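Local coordinates for chemotaxis protein motB (Helicobacter pylori, PDB 3CYP), which probably forms, together with MotA, the stator of the flagellar motor and fastens it to the cell wall, this chain being the periplasmic OmpA-like domain, at residues E24-A27 / K28-K32; Y67-M70 / K71-Q75; S86-G89 / S90-I94; S121-H124 / S125-N129. One frame throughout, in Å; residues are numbered along the deposited sequence.

Contact 1 of 4, residues E24-A27 / K28-K32; sequences ERIA and KIIQK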
loop_
_atom_site.group_PDB
_atom_site.type_symbol
_atom_site.label_atom_id
_atom_site.label_comp_id
_atom_site.label_asym_id
_atom_site.label_seq_id
_atom_site.Cartn_x
_atom_site.Cartn_y
_atom_site.Cartn_z
ATOM N N GLU B 24 -4.634 13.619 -10.073
ATOM C CA GLU B 24 -5.747 13.235 -10.929
ATOM C C GLU B 24 -5.261 12.990 -12.359
ATOM O O GLU B 24 -5.777 12.103 -13.049
ATOM C CB GLU B 24 -6.765 14.388 -10.910
ATOM C CG GLU B 24 -8.024 14.226 -11.681
ATOM C CD GLU B 24 -8.869 15.498 -11.523
ATOM O OE1 GLU B 24 -9.033 15.921 -10.358
ATOM O OE2 GLU B 24 -9.299 16.069 -12.548
ATOM N N ARG B 25 -4.330 13.815 -12.846
ATOM C CA ARG B 25 -3.803 13.622 -14.220
ATOM C C ARG B 25 -3.077 12.289 -14.336
ATOM O O ARG B 25 -3.162 11.569 -15.351
ATOM C CB ARG B 25 -2.837 14.709 -14.639
ATOM C CG ARG B 25 -3.420 16.065 -14.799
ATOM C CD ARG B 25 -2.375 17.043 -15.390
ATOM N NE ARG B 25 -2.182 16.933 -16.838
ATOM C CZ ARG B 25 -1.448 17.803 -17.569
ATOM N NH1 ARG B 25 -0.814 18.805 -16.987
ATOM N NH2 ARG B 25 -1.330 17.680 -18.872
ATOM N N ILE B 26 -2.310 11.993 -13.295
ATOM C CA ILE B 26 -1.547 10.722 -13.276
ATOM C C ILE B 26 -2.504 9.510 -13.171
ATOM O O ILE B 26 -2.309 8.476 -13.811
ATOM C CB ILE B 26 -0.489 10.737 -12.132
ATOM C CG1 ILE B 26 0.591 11.805 -12.424
ATOM C CG2 ILE B 26 0.106 9.344 -11.896
ATOM C CD1 ILE B 26 1.487 11.439 -13.646
ATOM N N ALA B 27 -3.577 9.615 -12.385
ATOM C CA ALA B 27 -4.608 8.553 -12.320
ATOM C C ALA B 27 -5.205 8.337 -13.681
ATOM O O ALA B 27 -5.398 7.201 -14.107
ATOM C CB ALA B 27 -5.711 8.916 -11.270
ATOM N N LYS B 28 -5.481 9.435 -14.388
ATOM C CA LYS B 28 -6.032 9.357 -15.714
ATOM C C LYS B 28 -5.157 8.514 -16.614
ATOM O O LYS B 28 -5.659 7.628 -17.319
ATOM C CB LYS B 28 -6.183 10.762 -16.299
ATOM C CG LYS B 28 -6.739 10.803 -17.718
ATOM C CD LYS B 28 -6.754 12.268 -18.179
ATOM C CE LYS B 28 -7.176 12.414 -19.640
ATOM N NZ LYS B 28 -6.905 13.817 -20.129
ATOM N N ILE B 29 -3.867 8.822 -16.638
ATOM C CA ILE B 29 -2.914 8.122 -17.506
ATOM C C ILE B 29 -2.789 6.665 -17.082
ATOM O O ILE B 29 -2.670 5.774 -17.918
ATOM C CB ILE B 29 -1.503 8.784 -17.466
ATOM C CG1 ILE B 29 -1.472 10.099 -18.270
ATOM C CG2 ILE B 29 -0.421 7.860 -17.977
ATOM C CD1 ILE B 29 -2.575 10.238 -19.283
ATOM N N ILE B 30 -2.752 6.433 -15.760
ATOM C CA ILE B 30 -2.592 5.058 -15.284
ATOM C C ILE B 30 -3.692 4.162 -15.820
ATOM O O ILE B 30 -3.433 3.038 -16.237
ATOM C CB ILE B 30 -2.471 4.975 -13.772
ATOM C CG1 ILE B 30 -1.172 5.611 -13.324
ATOM C CG2 ILE B 30 -2.582 3.519 -13.297
ATOM C CD1 ILE B 30 -1.033 5.854 -11.819
ATOM N N GLN B 31 -4.926 4.651 -15.841
ATOM C CA GLN B 31 -6.034 3.837 -16.284
ATOM C C GLN B 31 -5.983 3.516 -17.780
ATOM O O GLN B 31 -6.706 2.620 -18.231
ATOM C CB GLN B 31 -7.332 4.525 -15.897
ATOM C CG GLN B 31 -7.473 4.617 -14.411
ATOM C CD GLN B 31 -8.695 5.351 -13.988
ATOM O OE1 GLN B 31 -9.806 4.817 -14.088
ATOM N NE2 GLN B 31 -8.504 6.539 -13.420
ATOM N N LYS B 32 -5.161 4.245 -18.536
ATOM C CA LYS B 32 -4.984 4.003 -19.978
ATOM C C LYS B 32 -3.925 2.934 -20.266
ATOM O O LYS B 32 -3.839 2.436 -21.396
ATOM C CB LYS B 32 -4.584 5.299 -20.688
ATOM C CG LYS B 32 -5.671 6.374 -20.666
ATOM C CD LYS B 32 -5.218 7.602 -21.394
ATOM C CE LYS B 32 -6.219 8.754 -21.193
ATOM N NZ LYS B 32 -7.385 8.582 -22.052
#

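Contact 2 of 4, residues Y67-M70 / K71-Q75; sequences YRVM and KVLIQ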
loop_
_atom_site.group_PDB
_atom_site.type_symbol
_atom_site.label_atom_id
_atom_site.label_comp_id
_atom_site.label_asym_id
_atom_site.label_seq_id
_atom_site.Cartn_x
_atom_site.Cartn_y
_atom_site.Cartn_z
ATOM N N TYR B 67 1.777 6.609 0.872
ATOM C CA TYR B 67 0.478 5.985 1.121
ATOM C C TYR B 67 -0.686 6.932 0.760
ATOM O O TYR B 67 -1.637 6.561 0.090
ATOM C CB TYR B 67 0.415 5.536 2.584
ATOM C CG TYR B 67 -0.965 5.102 3.027
ATOM C CD1 TYR B 67 -1.589 4.011 2.435
ATOM C CD2 TYR B 67 -1.675 5.814 3.988
ATOM C CE1 TYR B 67 -2.886 3.617 2.801
ATOM C CE2 TYR B 67 -2.968 5.411 4.382
ATOM C CZ TYR B 67 -3.548 4.299 3.789
ATOM O OH TYR B 67 -4.819 3.848 4.150
ATOM N N ARG B 68 -0.587 8.184 1.205
ATOM C CA ARG B 68 -1.631 9.160 0.967
ATOM C C ARG B 68 -1.807 9.437 -0.516
ATOM O O ARG B 68 -2.920 9.515 -0.990
ATOM C CB ARG B 68 -1.348 10.462 1.733
ATOM C CG ARG B 68 -1.643 10.266 3.231
ATOM C CD ARG B 68 -1.308 11.437 4.097
ATOM N NE ARG B 68 -1.609 12.739 3.508
ATOM C CZ ARG B 68 -2.783 13.370 3.555
ATOM N NH1 ARG B 68 -3.852 12.828 4.128
ATOM N NH2 ARG B 68 -2.900 14.557 2.999
ATOM N N VAL B 69 -0.704 9.555 -1.241
ATOM C CA VAL B 69 -0.777 9.745 -2.685
ATOM C C VAL B 69 -1.456 8.523 -3.292
ATOM O O VAL B 69 -2.322 8.619 -4.176
ATOM C CB VAL B 69 0.577 10.036 -3.310
ATOM C CG1 VAL B 69 0.511 9.885 -4.846
ATOM C CG2 VAL B 69 0.990 11.476 -2.914
ATOM N N MET B 70 -1.029 7.335 -2.868
ATOM C CA MET B 70 -1.633 6.080 -3.388
ATOM C C MET B 70 -3.169 6.019 -3.166
ATOM O O MET B 70 -3.934 5.619 -4.074
ATOM C CB MET B 70 -0.946 4.846 -2.794
ATOM C CG MET B 70 -1.305 3.617 -3.556
ATOM S SD MET B 70 -0.746 2.098 -2.707
ATOM C CE MET B 70 -1.804 2.089 -1.262
ATOM N N LYS B 71 -3.617 6.422 -1.973
ATOM C CA LYS B 71 -5.047 6.441 -1.665
ATOM C C LYS B 71 -5.784 7.348 -2.616
ATOM O O LYS B 71 -6.861 6.996 -3.113
ATOM C CB LYS B 71 -5.310 6.948 -0.248
ATOM C CG LYS B 71 -4.917 5.986 0.815
ATOM C CD LYS B 71 -5.783 6.193 2.050
ATOM C CE LYS B 71 -5.444 7.437 2.772
ATOM N NZ LYS B 71 -6.369 7.524 3.984
ATOM N N VAL B 72 -5.189 8.520 -2.916
ATOM C CA VAL B 72 -5.798 9.433 -3.881
ATOM C C VAL B 72 -5.899 8.857 -5.270
ATOM O O VAL B 72 -6.947 8.920 -5.918
ATOM C CB VAL B 72 -5.144 10.808 -3.903
ATOM C CG1 VAL B 72 -5.828 11.683 -4.971
ATOM C CG2 VAL B 72 -5.293 11.450 -2.518
ATOM N N LEU B 73 -4.836 8.184 -5.724
ATOM C CA LEU B 73 -4.922 7.516 -7.014
ATOM C C LEU B 73 -6.112 6.525 -7.074
ATOM O O LEU B 73 -6.806 6.364 -8.094
ATOM C CB LEU B 73 -3.633 6.743 -7.373
ATOM C CG LEU B 73 -2.433 7.659 -7.660
ATOM C CD1 LEU B 73 -1.099 6.906 -7.611
ATOM C CD2 LEU B 73 -2.639 8.401 -8.979
ATOM N N ILE B 74 -6.289 5.783 -6.001
ATOM C CA ILE B 74 -7.367 4.809 -5.923
ATOM C C ILE B 74 -8.738 5.495 -5.891
ATOM O O ILE B 74 -9.669 5.069 -6.557
ATOM C CB ILE B 74 -7.169 3.867 -4.715
ATOM C CG1 ILE B 74 -5.954 2.980 -4.979
ATOM C CG2 ILE B 74 -8.448 3.021 -4.421
ATOM C CD1 ILE B 74 -5.400 2.259 -3.705
ATOM N N GLN B 75 -8.831 6.582 -5.163
ATOM C CA GLN B 75 -10.044 7.414 -5.240
ATOM C C GLN B 75 -10.415 7.837 -6.657
ATOM O O GLN B 75 -11.580 7.962 -6.989
ATOM C CB GLN B 75 -9.901 8.674 -4.377
ATOM C CG GLN B 75 -9.899 8.397 -2.897
ATOM C CD GLN B 75 -9.839 9.672 -2.089
ATOM O OE1 GLN B 75 -8.802 10.315 -2.014
ATOM N NE2 GLN B 75 -10.994 10.085 -1.511
HETATM O O HOH W 1 -6.081 5.616 5.894
HETATM O O HOH W 2 -5.049 9.879 5.304
#

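Contact 3 of 4, residues S86-G89 / S90-I94; sequences SSYG and STNPI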
loop_
_atom_site.group_PDB
_atom_site.type_symbol
_atom_site.label_atom_id
_atom_site.label_comp_id
_atom_site.label_asym_id
_atom_site.label_seq_id
_atom_site.Cartn_x
_atom_site.Cartn_y
_atom_site.Cartn_z
ATOM N N SER B 86 6.001 2.610 -1.379
ATOM C CA SER B 86 7.274 2.297 -0.782
ATOM C C SER B 86 7.837 3.518 -0.137
ATOM O O SER B 86 7.765 4.608 -0.684
ATOM C CB SER B 86 8.244 1.725 -1.795
ATOM O OG SER B 86 7.769 0.523 -2.375
ATOM N N SER B 87 8.392 3.336 1.046
ATOM C CA SER B 87 9.080 4.429 1.731
ATOM C C SER B 87 10.584 4.332 1.562
ATOM O O SER B 87 11.178 3.313 1.886
ATOM C CB SER B 87 8.725 4.447 3.213
ATOM O OG SER B 87 9.543 5.465 3.802
ATOM N N TYR B 88 11.204 5.425 1.099
ATOM C CA TYR B 88 12.636 5.544 1.002
ATOM C C TYR B 88 13.252 6.475 2.085
ATOM O O TYR B 88 14.451 6.651 2.093
ATOM C CB TYR B 88 13.021 5.987 -0.423
ATOM C CG TYR B 88 12.879 4.855 -1.398
ATOM C CD1 TYR B 88 13.987 4.177 -1.846
ATOM C CD2 TYR B 88 11.646 4.431 -1.833
ATOM C CE1 TYR B 88 13.881 3.108 -2.709
ATOM C CE2 TYR B 88 11.520 3.346 -2.698
ATOM C CZ TYR B 88 12.642 2.687 -3.128
ATOM O OH TYR B 88 12.563 1.630 -4.027
ATOM N N GLY B 89 12.426 7.051 2.951
ATOM C CA GLY B 89 12.918 7.921 4.022
ATOM C C GLY B 89 13.783 9.015 3.406
ATOM O O GLY B 89 13.457 9.552 2.331
ATOM N N SER B 90 14.924 9.324 4.043
ATOM C CA SER B 90 15.822 10.375 3.544
ATOM C C SER B 90 16.846 9.882 2.533
ATOM O O SER B 90 17.706 10.624 2.125
ATOM C CB SER B 90 16.535 11.013 4.743
ATOM O OG SER B 90 17.242 9.978 5.438
ATOM N N THR B 91 16.735 8.638 2.092
ATOM C CA THR B 91 17.651 8.072 1.124
ATOM C C THR B 91 17.305 8.541 -0.290
ATOM O O THR B 91 16.203 9.072 -0.522
ATOM C CB THR B 91 17.662 6.504 1.183
ATOM O OG1 THR B 91 16.483 5.950 0.576
ATOM C CG2 THR B 91 17.773 6.008 2.622
ATOM N N ASN B 92 18.250 8.346 -1.202
ATOM C CA ASN B 92 18.076 8.646 -2.611
ATOM C C ASN B 92 17.546 10.054 -2.870
ATOM O O ASN B 92 16.634 10.240 -3.651
ATOM C CB ASN B 92 17.184 7.596 -3.248
ATOM C CG ASN B 92 17.803 6.226 -3.160
ATOM O OD1 ASN B 92 18.697 5.912 -3.925
ATOM N ND2 ASN B 92 17.401 5.442 -2.165
ATOM N N PRO B 93 18.185 11.064 -2.289
ATOM C CA PRO B 93 17.746 12.435 -2.570
ATOM C C PRO B 93 17.908 12.813 -4.042
ATOM O O PRO B 93 18.790 12.264 -4.705
ATOM C CB PRO B 93 18.715 13.271 -1.719
ATOM C CG PRO B 93 19.922 12.415 -1.586
ATOM C CD PRO B 93 19.392 11.046 -1.427
ATOM N N ILE B 94 17.073 13.728 -4.544
ATOM C CA ILE B 94 17.243 14.219 -5.913
ATOM C C ILE B 94 18.216 15.391 -5.965
ATOM O O ILE B 94 18.766 15.688 -7.016
ATOM C CB ILE B 94 15.918 14.551 -6.663
ATOM C CG1 ILE B 94 14.995 15.460 -5.861
ATOM C CG2 ILE B 94 15.224 13.284 -7.042
ATOM C CD1 ILE B 94 13.555 15.466 -6.412
#

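Contact 4 of 4, residues S121-H124 / S125-N129; sequences SKIH and SILDN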
loop_
_atom_site.group_PDB
_atom_site.type_symbol
_atom_site.label_atom_id
_atom_site.label_comp_id
_atom_site.label_asym_id
_atom_site.label_seq_id
_atom_site.Cartn_x
_atom_site.Cartn_y
_atom_site.Cartn_z
ATOM N N SER B 121 6.711 1.306 -24.688
ATOM C CA SER B 121 6.417 2.234 -25.774
ATOM C C SER B 121 5.026 2.846 -25.622
ATOM O O SER B 121 4.823 4.035 -25.872
ATOM C CB SER B 121 6.503 1.515 -27.124
ATOM O OG SER B 121 6.349 2.422 -28.203
ATOM N N LYS B 122 4.069 2.002 -25.246
ATOM C CA LYS B 122 2.686 2.419 -25.025
ATOM C C LYS B 122 2.604 3.430 -23.891
ATOM O O LYS B 122 1.859 4.422 -23.979
ATOM C CB LYS B 122 1.794 1.229 -24.752
ATOM C CG LYS B 122 1.659 0.225 -25.922
ATOM C CD LYS B 122 0.753 -0.923 -25.566
ATOM C CE LYS B 122 0.422 -1.781 -26.768
ATOM N NZ LYS B 122 -0.606 -2.821 -26.435
ATOM N N ILE B 123 3.378 3.203 -22.838
ATOM C CA ILE B 123 3.393 4.140 -21.718
ATOM C C ILE B 123 3.912 5.492 -22.198
ATOM O O ILE B 123 3.337 6.529 -21.900
ATOM C CB ILE B 123 4.266 3.650 -20.525
ATOM C CG1 ILE B 123 3.806 2.249 -20.043
ATOM C CG2 ILE B 123 4.215 4.709 -19.390
ATOM C CD1 ILE B 123 4.753 1.653 -18.962
ATOM N N HIS B 124 5.032 5.471 -22.917
ATOM C CA HIS B 124 5.669 6.707 -23.379
ATOM C C HIS B 124 4.663 7.534 -24.203
ATOM O O HIS B 124 4.552 8.771 -24.015
ATOM C CB HIS B 124 6.905 6.369 -24.232
ATOM C CG HIS B 124 7.704 7.571 -24.609
ATOM N ND1 HIS B 124 8.593 7.568 -25.658
ATOM C CD2 HIS B 124 7.741 8.821 -24.088
ATOM C CE1 HIS B 124 9.141 8.765 -25.773
ATOM N NE2 HIS B 124 8.662 9.538 -24.818
ATOM N N SER B 125 3.905 6.850 -25.054
ATOM C CA SER B 125 2.950 7.520 -25.959
ATOM C C SER B 125 1.871 8.166 -25.140
ATOM O O SER B 125 1.486 9.303 -25.401
ATOM C CB SER B 125 2.307 6.587 -26.974
ATOM O OG SER B 125 3.257 6.188 -27.932
ATOM N N ILE B 126 1.398 7.422 -24.149
ATOM C CA ILE B 126 0.298 7.870 -23.282
ATOM C C ILE B 126 0.747 9.067 -22.464
ATOM O O ILE B 126 -0.010 10.055 -22.317
ATOM C CB ILE B 126 -0.234 6.673 -22.420
ATOM C CG1 ILE B 126 -1.131 5.768 -23.258
ATOM C CG2 ILE B 126 -1.054 7.158 -21.166
ATOM C CD1 ILE B 126 -1.431 4.349 -22.685
ATOM N N LEU B 127 1.960 9.017 -21.915
ATOM C CA LEU B 127 2.513 10.162 -21.189
ATOM C C LEU B 127 2.627 11.372 -22.101
ATOM O O LEU B 127 2.241 12.463 -21.712
ATOM C CB LEU B 127 3.883 9.846 -20.629
ATOM C CG LEU B 127 3.806 8.878 -19.441
ATOM C CD1 LEU B 127 5.218 8.460 -19.131
ATOM C CD2 LEU B 127 3.081 9.519 -18.230
ATOM N N ASP B 128 3.141 11.153 -23.302
ATOM C CA ASP B 128 3.227 12.209 -24.326
ATOM C C ASP B 128 1.892 12.850 -24.629
ATOM O O ASP B 128 1.821 14.081 -24.706
ATOM C CB ASP B 128 3.768 11.626 -25.621
ATOM C CG ASP B 128 5.237 11.597 -25.655
ATOM O OD1 ASP B 128 5.860 12.157 -24.721
ATOM O OD2 ASP B 128 5.773 11.032 -26.631
ATOM N N ASN B 129 0.867 12.034 -24.839
ATOM C CA ASN B 129 -0.469 12.514 -25.194
ATOM C C ASN B 129 -1.052 13.396 -24.097
ATOM O O ASN B 129 -1.693 14.417 -24.364
ATOM C CB ASN B 129 -1.427 11.362 -25.453
ATOM C CG ASN B 129 -1.068 10.559 -26.683
ATOM O OD1 ASN B 129 -1.545 9.439 -26.849
ATOM N ND2 ASN B 129 -0.236 11.114 -27.536
HETATM O O HOH W 3 6.070 5.977 -27.694
#

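Contact 1 of 4, residues E24-A27 / K28-K32
Lys-28 opens the second half of this stretch of helix 17-30 by donating its backbone N-H to Glu-24 O at 3.0 Å, while its CB lies 3.3 Å from Arg-25 O. Its extended chain, with CG anti to the backbone N (chi1 179°), leads away from the preceding turn, and NZ makes a salt bridge to Glu-130 of helix 117-131; Arg-25 reaches the same carboxylate through NE. Ile-29 follows with a backbone bond to Arg-25 O, and its side chain faces helix 117-131, where it meets Ile-126. Ile-30 is drawn closely over the turn before it: CG1 stands 3.1 Å from Ile-26 O, the atom that accepts the Ile-30 N-H, and CD1 touches Ile-26 CG2 at 3.7 Å, the two side chains set at a slant to each other. Ile-26 and Ile-30 pack against Leu-73 of helix 58-75. Gln-31 grips one oxygen twice. Its N bonds to Ala-27 O at 3.1 Å; with CG beside the backbone N (chi1 -64°) the extended chain runs alongside the carbonyl, and NE2 reaches the same oxygen at 3.2 Å from the opposite face, 74° out of its plane. NE2 also bonds to Tyr-76 O. The chemistry is thus divided around the helix: aliphatic branches serve the interior, whereas Arg-25 and Lys-28 share the carboxylate of Glu-130, which probably balances their charge and ties helix 17-30 to helix 117-131.

Contact 2 of 4, residues Y67-M70 / K71-Q75
The Tyr-67 ring carries the aliphatic chain of Lys-71 over one face, with CG 3.9 Å from the ring centroid and 23° off the normal, a CH-pi contact displaced toward the rim. CD passes out over the hydroxyl end of the ring, 3.4 Å from CZ, and the bend at chi3 (-72°) brings CE above and just beyond the rim at CE2. At the edge, in the ring plane, a water lies 2.8 Å from Tyr-67 OH and also accepts from Lys-71 NZ, so the ammonium is tied to the phenol through solvent. A second water accepts from NZ at 3.0 Å and, weakly, from Arg-68 NH1 at the edge of the guanidinium plane; it stands between two like charges. Arg-68 NE is held by Asp-13 O. These residues belong to helix 58-75, the crossover helix of a beta-alpha-beta unit between the parallel strands 38-44 and 83-87 of the OmpA-like domain. Tyr-67 of the second subunit packs on Met-70, Lys-71 and Ile-74, and Ile-74 of that subunit on Tyr-67. Regular i to i+4 backbone bonds run along the helix, from Lys-71 N to Tyr-67 O through Ile-74 N to Met-70 O. On the sheet side, Val-69 CG1 lies 4.4 Å from Leu-73 CD1, and both residues touch Val-41. Met-70 CG approaches Ile-74 CD1 at 4.3 Å, next to Leu-83.

Contact 3 of 4, residues S86-G89 / S90-I94
A type II' beta turn from Tyr-88 to Thr-91 carries the chain out of strand 83-87, outermost of the sheet within this chain, and into the loop that precedes helix 100-105. Gly-89 occupies the first corner with a positive phi (54°) that glycine, without a side chain, adopts readily. Tyr-88 O closes the turn by accepting twice from Thr-91. The backbone N donates at 3.0 Å from a position tilted out of the carbonyl plane, whereas OG1 donates at 2.6 Å in that plane, on a lone pair. Thr-91 places OG1 between its own backbone N and carbonyl carbon (chi1 75°), the rotation that turns the hydroxyl back toward this oxygen. The same hydroxyl oxygen then accepts from Asn-92 ND2 at 2.9 Å, so a short relay passes from amide to hydroxyl to carbonyl. Thr-91 OG1 also sits at the edge of the Tyr-88 ring, in its plane and 3.9 Å from CD1. Asn-92 ND2 approaches that same ring carbon at 3.7 Å, with the amide plane turned 78° from the ring. Before the turn, Ser-87 OG takes a weak bond from Gly-89 N and is itself bonded to Tyr-59 O. The turn lies between strand 38-44 and helix 58-75: Tyr-88 and Gly-89 bond through their backbones to Gly-43 of strand 38-44 and to Thr-45 just beyond it, respectively, the Tyr-88 ring meets that of Phe-44, and Thr-91 touches Tyr-59 of the helix.

Contact 4 of 4, residues S121-H124 / S125-N129
His-124 lays one face of its imidazole against the carboxylate of Asp-128, one turn further along helix 117-131. OD2 stands 3.7 Å above the ring plane, offset toward the rim and nearest NE2, and the two flat groups are inclined by 56°. The histidine CG lies anti to the backbone N (chi1 -173°), which swings the ring along the helix toward the aspartate. Beneath this pair, Asp-128 N donates to His-124 O at 2.9 Å. Ser-125 contributes a polar link on a neighbouring flank: a water donates to Ser-121 O at 2.9 Å and is hydrogen-bonded to Ser-125 OG at 2.8 Å, bridging the side chain to a carbonyl that already accepts from Ser-125 N. On the apolar side Ile-123 and Leu-127 run alongside each other in the same direction, with CG2 of the first 3.9 Å from CD1 of the second. Leu-127 N donates to Ile-123 O at 2.8 Å. Leu-127 reaches Ile-29 of helix 17-30, Ile-126 touches Leu-33, and Ile-123 meets Val-37. The helix is therefore amphipathic, and since the carboxylate faces the imidazole without a hydrogen bond, any attraction between them would be electrostatic and probably modest at this surface.

Overall arrangement
Contact 2 is the buried one and the only one whose packing includes two side chains of the second subunit; contact 1 is partly buried, and contacts 3 and 4 lie at the surface on opposite sides of the chain's centre. Contacts 1, 2 and 4 lie along helices, whereas contact 3 is a beta turn closed by a backbone N-H and a hydroxyl on one carbonyl. Helix 17-30, which carries contact 1, lies between the helices of contacts 2 and 4 and touches both; Leu-73 CD2 packs on Ala-27 N at 3.7 Å. Aliphatic packing prevails inside, hydrogen-bonded polar groups at the surface. Contact 3 touches none of the others, its nearest atoms being about 6 Å from contact 2.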